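Local coordinates for Cgl0159-like domain-containing protein (Corynebacterium glutamicum, PDB 3FOK) that is of unknown function but belongs to the Cgl0159-like family of the TIM-barrel clan, at residues A[121-129]-A[150-161]; A[197-206]-A[221-232]. One frame throughout, in Å; residues are numbered along the deposited sequence.

Interaction 1: residues A[121-129]-A[150-161]; sequences ASFEMDDRY and RINLSDAGTAPT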
loop_
_atom_site.group_PDB
_atom_site.type_symbol
_atom_site.label_atom_id
_atom_site.label_comp_id
_atom_site.label_asym_id
_atom_site.label_seq_id
_atom_site.Cartn_x
_atom_site.Cartn_y
_atom_site.Cartn_z
ATOM N N ALA A 121 -4.570 20.671 11.342
ATOM C CA ALA A 121 -4.791 20.026 10.054
ATOM C C ALA A 121 -6.109 19.267 10.027
ATOM O O ALA A 121 -6.554 18.739 11.042
ATOM C CB ALA A 121 -3.640 19.075 9.749
ATOM N N SER A 122 -6.739 19.215 8.861
ATOM C CA SER A 122 -7.994 18.490 8.728
ATOM C C SER A 122 -7.668 17.010 8.888
ATOM O O SER A 122 -8.533 16.193 9.196
ATOM C CB SER A 122 -8.610 18.736 7.349
ATOM O OG SER A 122 -7.772 18.237 6.322
ATOM N N PHE A 123 -6.395 16.686 8.692
ATOM C CA PHE A 123 -5.912 15.321 8.787
ATOM C C PHE A 123 -5.062 15.046 10.022
ATOM O O PHE A 123 -4.278 14.095 10.014
ATOM C CB PHE A 123 -5.083 14.999 7.536
ATOM C CG PHE A 123 -3.906 15.929 7.325
ATOM C CD1 PHE A 123 -2.717 15.749 8.030
ATOM C CD2 PHE A 123 -4.000 16.999 6.439
ATOM C CE1 PHE A 123 -1.637 16.624 7.856
ATOM C CE2 PHE A 123 -2.931 17.877 6.258
ATOM C CZ PHE A 123 -1.750 17.690 6.967
ATOM N N GLU A 124 -5.197 15.831 11.092
ATOM C CA GLU A 124 -4.321 15.561 12.229
ATOM C C GLU A 124 -4.595 14.298 13.037
ATOM O O GLU A 124 -3.822 13.963 13.932
ATOM C CB GLU A 124 -4.174 16.792 13.150
ATOM C CG GLU A 124 -5.273 17.112 14.141
ATOM C CD GLU A 124 -4.869 18.283 15.040
ATOM O OE1 GLU A 124 -3.949 18.115 15.873
ATOM O OE2 GLU A 124 -5.457 19.378 14.900
HETATM N N MSE A 125 -5.673 13.583 12.730
HETATM C CA MSE A 125 -5.932 12.335 13.435
HETATM C C MSE A 125 -5.144 11.236 12.717
HETATM O O MSE A 125 -4.921 10.155 13.258
HETATM C CB MSE A 125 -7.425 11.995 13.452
HETATM C CG MSE A 125 -8.251 12.868 14.385
HETATM SE SE MSE A 125 -7.406 13.186 16.103
HETATM C CE MSE A 125 -7.254 11.352 16.731
ATOM N N ASP A 126 -4.727 11.538 11.489
ATOM C CA ASP A 126 -3.942 10.623 10.664
ATOM C C ASP A 126 -2.473 10.961 10.929
ATOM O O ASP A 126 -1.749 11.421 10.050
ATOM C CB ASP A 126 -4.313 10.830 9.189
ATOM C CG ASP A 126 -3.487 9.983 8.243
ATOM O OD1 ASP A 126 -3.055 8.877 8.630
ATOM O OD2 ASP A 126 -3.288 10.423 7.095
ATOM N N ASP A 127 -2.059 10.718 12.170
ATOM C CA ASP A 127 -0.713 11.001 12.670
ATOM C C ASP A 127 0.362 10.053 12.141
ATOM O O ASP A 127 0.834 9.174 12.866
ATOM C CB ASP A 127 -0.723 10.929 14.197
ATOM C CG ASP A 127 0.109 12.016 14.839
ATOM O OD1 ASP A 127 1.154 12.391 14.265
ATOM O OD2 ASP A 127 -0.281 12.487 15.928
ATOM N N ARG A 128 0.779 10.259 10.896
ATOM C CA ARG A 128 1.780 9.405 10.264
ATOM C C ARG A 128 3.187 9.464 10.874
ATOM O O ARG A 128 3.573 10.453 11.500
ATOM C CB ARG A 128 1.816 9.723 8.769
ATOM C CG ARG A 128 0.507 9.351 8.076
ATOM C CD ARG A 128 0.229 10.201 6.845
ATOM N NE ARG A 128 0.263 9.426 5.610
ATOM C CZ ARG A 128 -0.807 9.088 4.900
ATOM N NH1 ARG A 128 -2.013 9.454 5.293
ATOM N NH2 ARG A 128 -0.666 8.387 3.787
ATOM N N TYR A 129 3.939 8.381 10.694
ATOM C CA TYR A 129 5.296 8.275 11.214
ATOM C C TYR A 129 6.291 8.973 10.300
ATOM O O TYR A 129 6.713 8.444 9.273
ATOM C CB TYR A 129 5.640 6.801 11.432
ATOM C CG TYR A 129 4.987 6.281 12.686
ATOM C CD1 TYR A 129 5.746 5.989 13.820
ATOM C CD2 TYR A 129 3.601 6.185 12.777
ATOM C CE1 TYR A 129 5.141 5.624 15.018
ATOM C CE2 TYR A 129 2.980 5.823 13.971
ATOM C CZ TYR A 129 3.756 5.546 15.085
ATOM O OH TYR A 129 3.140 5.195 16.260
ATOM N N ARG A 150 -3.352 9.418 19.506
ATOM C CA ARG A 150 -4.639 10.033 19.777
ATOM C C ARG A 150 -5.702 9.194 19.093
ATOM O O ARG A 150 -5.609 8.896 17.904
ATOM C CB ARG A 150 -4.661 11.475 19.271
ATOM C CG ARG A 150 -3.903 12.430 20.179
ATOM C CD ARG A 150 -3.790 13.799 19.560
ATOM N NE ARG A 150 -2.986 13.751 18.347
ATOM C CZ ARG A 150 -2.808 14.777 17.525
ATOM N NH1 ARG A 150 -3.383 15.942 17.785
ATOM N NH2 ARG A 150 -2.059 14.633 16.442
ATOM N N ILE A 151 -6.709 8.806 19.864
ATOM C CA ILE A 151 -7.781 7.962 19.370
ATOM C C ILE A 151 -9.099 8.714 19.229
ATOM O O ILE A 151 -9.777 8.997 20.221
ATOM C CB ILE A 151 -7.967 6.757 20.318
ATOM C CG1 ILE A 151 -6.634 6.014 20.453
ATOM C CG2 ILE A 151 -9.068 5.849 19.811
ATOM C CD1 ILE A 151 -6.615 4.936 21.512
ATOM N N ASN A 152 -9.460 9.032 17.990
ATOM C CA ASN A 152 -10.699 9.748 17.713
ATOM C C ASN A 152 -11.688 8.792 17.056
ATOM O O ASN A 152 -11.580 8.484 15.870
ATOM C CB ASN A 152 -10.414 10.943 16.800
ATOM C CG ASN A 152 -11.594 11.879 16.669
ATOM O OD1 ASN A 152 -11.420 13.096 16.552
ATOM N ND2 ASN A 152 -12.802 11.321 16.669
ATOM N N LEU A 153 -12.657 8.337 17.843
ATOM C CA LEU A 153 -13.664 7.391 17.377
ATOM C C LEU A 153 -14.479 7.785 16.149
ATOM O O LEU A 153 -14.989 6.919 15.446
ATOM C CB LEU A 153 -14.614 7.052 18.522
ATOM C CG LEU A 153 -13.971 6.345 19.716
ATOM C CD1 LEU A 153 -15.029 6.039 20.763
ATOM C CD2 LEU A 153 -13.299 5.060 19.248
ATOM N N SER A 154 -14.605 9.075 15.873
ATOM C CA SER A 154 -15.387 9.496 14.717
ATOM C C SER A 154 -14.529 9.874 13.516
ATOM O O SER A 154 -15.050 10.324 12.499
ATOM C CB SER A 154 -16.279 10.682 15.082
ATOM O OG SER A 154 -15.510 11.861 15.221
ATOM N N ASP A 155 -13.219 9.680 13.626
ATOM C CA ASP A 155 -12.310 10.033 12.538
ATOM C C ASP A 155 -11.544 8.822 12.000
ATOM O O ASP A 155 -10.710 8.245 12.691
ATOM C CB ASP A 155 -11.326 11.097 13.024
ATOM C CG ASP A 155 -10.597 11.777 11.893
ATOM O OD1 ASP A 155 -10.071 11.065 11.015
ATOM O OD2 ASP A 155 -10.540 13.025 11.888
ATOM N N ALA A 156 -11.823 8.457 10.752
ATOM C CA ALA A 156 -11.182 7.308 10.107
ATOM C C ALA A 156 -9.657 7.347 10.145
ATOM O O ALA A 156 -9.003 6.309 10.033
ATOM C CB ALA A 156 -11.658 7.190 8.660
ATOM N N GLY A 157 -9.095 8.540 10.298
ATOM C CA GLY A 157 -7.650 8.675 10.348
ATOM C C GLY A 157 -7.034 7.933 11.519
ATOM O O GLY A 157 -5.853 7.589 11.493
ATOM N N THR A 158 -7.835 7.677 12.550
ATOM C CA THR A 158 -7.352 6.966 13.728
ATOM C C THR A 158 -6.942 5.543 13.359
ATOM O O THR A 158 -5.961 5.015 13.880
ATOM C CB THR A 158 -8.435 6.888 14.824
ATOM O OG1 THR A 158 -8.773 8.209 15.261
ATOM C CG2 THR A 158 -7.930 6.074 16.016
ATOM N N ALA A 159 -7.697 4.931 12.451
ATOM C CA ALA A 159 -7.428 3.566 12.020
ATOM C C ALA A 159 -5.981 3.348 11.579
ATOM O O ALA A 159 -5.267 2.544 12.173
ATOM C CB ALA A 159 -8.388 3.171 10.903
ATOM N N PRO A 160 -5.525 4.052 10.529
ATOM C CA PRO A 160 -4.132 3.809 10.145
ATOM C C PRO A 160 -3.112 4.155 11.232
ATOM O O PRO A 160 -2.007 3.605 11.249
ATOM C CB PRO A 160 -3.967 4.646 8.871
ATOM C CG PRO A 160 -5.000 5.723 9.017
ATOM C CD PRO A 160 -6.177 4.985 9.591
ATOM N N THR A 161 -3.476 5.052 12.146
ATOM C CA THR A 161 -2.557 5.428 13.217
ATOM C C THR A 161 -2.425 4.299 14.237
ATOM O O THR A 161 -1.341 4.057 14.773
ATOM C CB THR A 161 -3.018 6.710 13.941
ATOM O OG1 THR A 161 -3.172 7.768 12.988
ATOM C CG2 THR A 161 -1.988 7.136 14.982
HETATM O O HOH W 1 -7.979 14.089 11.174
HETATM O O HOH W 2 -3.587 9.635 16.177
HETATM O O HOH W 3 -1.356 7.637 10.595
HETATM O O HOH W 4 -1.833 11.022 17.645
#
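Arg150, near the end of strand 144-151, joins two acidic side chains of the loop 121-129. Its NH1 donates to Glu124 OE1 at 2.9 Å, met on the anti side and tilted out of the carboxylate plane, and its NH2 to Asp127 OD2 at 2.8 Å, met from above the carboxylate plane. The two bonded oxygens lie at the guanidinium edge, near its plane, yet the carboxylates are steeply turned from it, by 74° for Glu124. Arg54 also bridges Glu124 OE1, while the Gly117 carbonyl accepts a further bond from Arg150 NH2.

Beside this buried network the selenomethionine Met125 is the tightly packed part of the contact, with CB and CG against the Asp155 carboxylate. Its bends at chi2 (-43°) and chi3 carry CE to 3.6 Å from Arg150 CB; CG lies 3.4 Å from Asp155 OD2, itself held by Trp188. Thr161 OG1 lies 3.0 Å from Met125 O. Gly157, whose N is capped by Asp155 OD1 at 2.8 Å, lets the backbones close to 4.2 Å between its CA and that of Asp126.

The looser side is Asp126 OD1 touching Pro160 CG at 3.7 Å, where a water donates to Asp126 OD1 and Thr161 OG1. Arg128 of the second subunit packs on Pro160, and Ala159 of the third on Asp126. Paired charges thus fix the buried guanidinium, whereas water bridges loop and helix 158-174 beside subunit interfaces.

Interaction 2: residues A[197-206]-A[221-232]; sequences LSTDAVIQSV and MKLPVVEEMERV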
loop_
_atom_site.group_PDB
_atom_site.type_symbol
_atom_site.label_atom_id
_atom_site.label_comp_id
_atom_site.label_asym_id
_atom_site.label_seq_id
_atom_site.Cartn_x
_atom_site.Cartn_y
_atom_site.Cartn_z
ATOM N N LEU A 197 -9.914 14.786 28.714
ATOM C CA LEU A 197 -9.148 14.532 29.926
ATOM C C LEU A 197 -9.947 13.979 31.102
ATOM O O LEU A 197 -9.477 13.997 32.232
ATOM C CB LEU A 197 -8.413 15.802 30.354
ATOM C CG LEU A 197 -7.366 16.299 29.353
ATOM C CD1 LEU A 197 -6.684 17.550 29.893
ATOM C CD2 LEU A 197 -6.341 15.203 29.102
ATOM N N SER A 198 -11.151 13.483 30.849
ATOM C CA SER A 198 -11.950 12.917 31.934
ATOM C C SER A 198 -11.308 11.592 32.331
ATOM O O SER A 198 -10.729 10.902 31.491
ATOM C CB SER A 198 -13.398 12.684 31.488
ATOM O OG SER A 198 -13.481 11.635 30.539
ATOM N N THR A 199 -11.418 11.244 33.606
ATOM C CA THR A 199 -10.836 10.016 34.125
ATOM C C THR A 199 -11.130 8.773 33.285
ATOM O O THR A 199 -10.213 8.021 32.944
ATOM C CB THR A 199 -11.312 9.752 35.565
ATOM O OG1 THR A 199 -11.068 10.915 36.365
ATOM C CG2 THR A 199 -10.560 8.568 36.168
ATOM N N ASP A 200 -12.398 8.549 32.952
ATOM C CA ASP A 200 -12.762 7.372 32.176
ATOM C C ASP A 200 -12.192 7.335 30.762
ATOM O O ASP A 200 -11.905 6.255 30.241
ATOM C CB ASP A 200 -14.280 7.215 32.131
ATOM C CG ASP A 200 -14.852 6.768 33.461
ATOM O OD1 ASP A 200 -14.312 5.802 34.041
ATOM O OD2 ASP A 200 -15.841 7.371 33.929
ATOM N N ALA A 201 -12.026 8.503 30.142
ATOM C CA ALA A 201 -11.479 8.552 28.792
ATOM C C ALA A 201 -10.007 8.144 28.827
ATOM O O ALA A 201 -9.549 7.369 27.983
ATOM C CB ALA A 201 -11.628 9.946 28.213
ATOM N N VAL A 202 -9.267 8.662 29.805
ATOM C CA VAL A 202 -7.858 8.331 29.932
ATOM C C VAL A 202 -7.707 6.829 30.139
ATOM O O VAL A 202 -6.839 6.192 29.537
ATOM C CB VAL A 202 -7.212 9.071 31.121
ATOM C CG1 VAL A 202 -5.763 8.626 31.289
ATOM C CG2 VAL A 202 -7.279 10.570 30.894
ATOM N N ILE A 203 -8.558 6.268 30.992
ATOM C CA ILE A 203 -8.515 4.843 31.273
ATOM C C ILE A 203 -8.783 4.032 30.008
ATOM O O ILE A 203 -8.077 3.058 29.723
ATOM C CB ILE A 203 -9.538 4.474 32.366
ATOM C CG1 ILE A 203 -9.040 4.991 33.719
ATOM C CG2 ILE A 203 -9.761 2.961 32.408
ATOM C CD1 ILE A 203 -10.006 4.789 34.863
ATOM N N GLN A 204 -9.786 4.442 29.238
ATOM C CA GLN A 204 -10.121 3.734 28.010
ATOM C C GLN A 204 -8.973 3.800 27.001
ATOM O O GLN A 204 -8.717 2.838 26.278
ATOM C CB GLN A 204 -11.384 4.322 27.379
ATOM C CG GLN A 204 -11.944 3.472 26.250
ATOM C CD GLN A 204 -13.128 4.116 25.557
ATOM O OE1 GLN A 204 -13.763 3.502 24.695
ATOM N NE2 GLN A 204 -13.432 5.359 25.923
ATOM N N SER A 205 -8.285 4.937 26.950
ATOM C CA SER A 205 -7.180 5.104 26.015
ATOM C C SER A 205 -6.010 4.202 26.386
ATOM O O SER A 205 -5.308 3.695 25.512
ATOM C CB SER A 205 -6.718 6.570 25.969
ATOM O OG SER A 205 -6.076 6.962 27.163
ATOM N N VAL A 206 -5.802 4.004 27.682
ATOM C CA VAL A 206 -4.712 3.155 28.141
ATOM C C VAL A 206 -4.979 1.698 27.788
ATOM O O VAL A 206 -4.081 0.989 27.327
ATOM C CB VAL A 206 -4.518 3.278 29.661
ATOM C CG1 VAL A 206 -3.470 2.300 30.130
ATOM C CG2 VAL A 206 -4.095 4.694 30.015
HETATM N N MSE A 221 3.934 4.053 29.336
HETATM C CA MSE A 221 2.809 4.947 29.129
HETATM C C MSE A 221 3.235 6.352 29.526
HETATM O O MSE A 221 3.981 6.543 30.486
HETATM C CB MSE A 221 1.612 4.526 29.990
HETATM C CG MSE A 221 0.966 3.207 29.605
HETATM SE SE MSE A 221 -0.128 3.317 28.011
HETATM C CE MSE A 221 0.992 2.346 26.788
ATOM N N LYS A 222 2.770 7.330 28.765
ATOM C CA LYS A 222 3.047 8.732 29.037
ATOM C C LYS A 222 1.632 9.273 29.189
ATOM O O LYS A 222 0.931 9.481 28.202
ATOM C CB LYS A 222 3.761 9.368 27.844
ATOM C CG LYS A 222 4.217 10.804 28.047
ATOM C CD LYS A 222 4.869 11.319 26.770
ATOM C CE LYS A 222 5.158 12.805 26.833
ATOM N NZ LYS A 222 5.577 13.317 25.499
ATOM N N LEU A 223 1.205 9.468 30.432
ATOM C CA LEU A 223 -0.151 9.925 30.706
ATOM C C LEU A 223 -0.266 11.321 31.295
ATOM O O LEU A 223 0.688 11.853 31.864
ATOM C CB LEU A 223 -0.837 8.942 31.657
ATOM C CG LEU A 223 -0.787 7.454 31.302
ATOM C CD1 LEU A 223 -1.485 6.659 32.389
ATOM C CD2 LEU A 223 -1.445 7.213 29.956
ATOM N N PRO A 224 -1.454 11.934 31.158
ATOM C CA PRO A 224 -1.705 13.276 31.685
ATOM C C PRO A 224 -2.205 13.155 33.123
ATOM O O PRO A 224 -2.943 12.219 33.445
ATOM C CB PRO A 224 -2.784 13.803 30.751
ATOM C CG PRO A 224 -3.612 12.581 30.526
ATOM C CD PRO A 224 -2.565 11.503 30.288
ATOM N N VAL A 225 -1.795 14.078 33.988
ATOM C CA VAL A 225 -2.249 14.043 35.374
ATOM C C VAL A 225 -3.690 14.517 35.354
ATOM O O VAL A 225 -3.972 15.683 35.092
ATOM C CB VAL A 225 -1.407 14.963 36.267
ATOM C CG1 VAL A 225 -1.902 14.890 37.702
ATOM C CG2 VAL A 225 0.055 14.553 36.187
ATOM N N VAL A 226 -4.601 13.594 35.633
ATOM C CA VAL A 226 -6.025 13.880 35.595
ATOM C C VAL A 226 -6.743 13.610 36.915
ATOM O O VAL A 226 -6.151 13.121 37.875
ATOM C CB VAL A 226 -6.668 13.050 34.453
ATOM C CG1 VAL A 226 -8.179 13.118 34.508
ATOM C CG2 VAL A 226 -6.171 13.568 33.120
ATOM N N GLU A 227 -8.026 13.957 36.950
ATOM C CA GLU A 227 -8.868 13.754 38.119
ATOM C C GLU A 227 -8.886 12.264 38.470
ATOM O O GLU A 227 -8.887 11.423 37.574
ATOM C CB GLU A 227 -10.294 14.221 37.812
ATOM C CG GLU A 227 -11.036 14.737 39.021
ATOM C CD GLU A 227 -10.588 16.133 39.401
ATOM O OE1 GLU A 227 -10.932 17.084 38.666
ATOM O OE2 GLU A 227 -9.887 16.279 40.425
ATOM N N GLU A 228 -8.884 11.942 39.767
ATOM C CA GLU A 228 -8.927 10.543 40.237
ATOM C C GLU A 228 -7.820 9.595 39.662
ATOM O O GLU A 228 -8.154 8.498 39.211
ATOM C CB GLU A 228 -10.309 9.963 39.887
ATOM C CG GLU A 228 -11.399 10.196 40.919
ATOM C CD GLU A 228 -12.697 9.498 40.558
ATOM O OE1 GLU A 228 -13.410 9.996 39.659
ATOM O OE2 GLU A 228 -12.996 8.444 41.163
HETATM N N MSE A 229 -6.544 10.015 39.768
HETATM C CA MSE A 229 -5.322 9.372 39.224
HETATM C C MSE A 229 -4.806 8.059 39.756
HETATM O O MSE A 229 -3.755 7.545 39.298
HETATM C CB MSE A 229 -4.142 10.307 39.380
HETATM C CG MSE A 229 -3.906 11.246 38.194
HETATM SE SE MSE A 229 -3.493 10.327 36.569
HETATM C CE MSE A 229 -1.569 10.358 36.676
ATOM N N GLU A 230 -5.501 7.494 40.724
ATOM C CA GLU A 230 -4.994 6.299 41.381
ATOM C C GLU A 230 -5.878 5.195 40.878
ATOM O O GLU A 230 -5.580 4.003 40.958
ATOM C CB GLU A 230 -5.120 6.620 42.829
ATOM C CG GLU A 230 -4.847 5.634 43.938
ATOM C CD GLU A 230 -5.255 6.332 45.203
ATOM O OE1 GLU A 230 -4.890 7.526 45.382
ATOM O OE2 GLU A 230 -5.994 5.724 45.988
ATOM N N ARG A 231 -6.885 5.692 40.185
ATOM C CA ARG A 231 -7.889 4.906 39.555
ATOM C C ARG A 231 -7.464 4.758 38.096
ATOM O O ARG A 231 -7.754 3.747 37.463
ATOM C CB ARG A 231 -9.192 5.649 39.675
ATOM C CG ARG A 231 -10.363 4.884 39.166
ATOM C CD ARG A 231 -11.636 5.664 39.389
ATOM N NE ARG A 231 -12.632 5.328 38.383
ATOM C CZ ARG A 231 -13.355 6.228 37.732
ATOM N NH1 ARG A 231 -13.198 7.518 37.985
ATOM N NH2 ARG A 231 -14.224 5.839 36.814
ATOM N N VAL A 232 -6.780 5.770 37.568
ATOM C CA VAL A 232 -6.293 5.719 36.204
ATOM C C VAL A 232 -5.133 4.739 36.228
ATOM O O VAL A 232 -4.955 3.952 35.303
ATOM C CB VAL A 232 -5.772 7.093 35.733
ATOM C CG1 VAL A 232 -5.076 6.944 34.389
ATOM C CG2 VAL A 232 -6.916 8.086 35.628
#
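Thr199, in the first turn of helix 199-210, meets the loop after strand 219-224 with OG1 and the short helix 229-232 with CG2. OG1, set beside its own backbone N (chi1 -53°), donates to Glu227 O from well above the carbonyl plane, at a very short 2.5 Å, a length to be read with caution. CG2 points instead at Arg231 NH1, 3.4 Å away, and at Val232 CG2.

Arg231 runs extended from CG to NE across Thr199 at about a right angle, bringing its guanidinium between two acids. NH2 forms a salt bridge with Asp200 OD1 at 2.8 Å, the two planes standing 82° apart, and NH1 pairs with Glu228 OE1. The strongest polar partner of Arg231 is Glu63 of the second subunit, which bridges NH2 and carries the charge network into the assembly.

Helix 199-206 and strand 221-224 run antiparallel, their axes 10.0 Å apart, as the helix and the following strand of a beta-alpha-beta crossover in a TIM barrel. Farther along the helix, Val206 packs on that strand: its CG2 meets Leu223 CD2 at 3.7 Å, and CG1 faces the selenium of the selenomethionine Met221. Between these ends Val202 splits its methyls, CG1 against Val232 CG1 at 3.6 Å and CG2 toward Val226 and, tip to tip, Pro224.

Overall arrangement
From the N terminus, the chain leaves strand 108-112 into the loop 121-129, passes through helix 134-140 and strand 144-151, and returns at 150-161, where interaction 1 closes a loop of 20 residues. After helix 158-174 and strands 179-189 and 192-195 comes helix 199-210; 14 residues beyond segment 197-206, interaction 2 closes at 221-232. The two are in series, neither nested nor crossed. Interaction 1 ties the loop after strand 108-112 to the C-terminal end of the adjacent strand 144-151 and the start of helix 158-174; interaction 2 ties helix 199-210 to strand 219-224, the loop after it and helix 229-232. Strand 179-189 links them within one sheet; their centres are about 20 Å apart and both touch the second subunit.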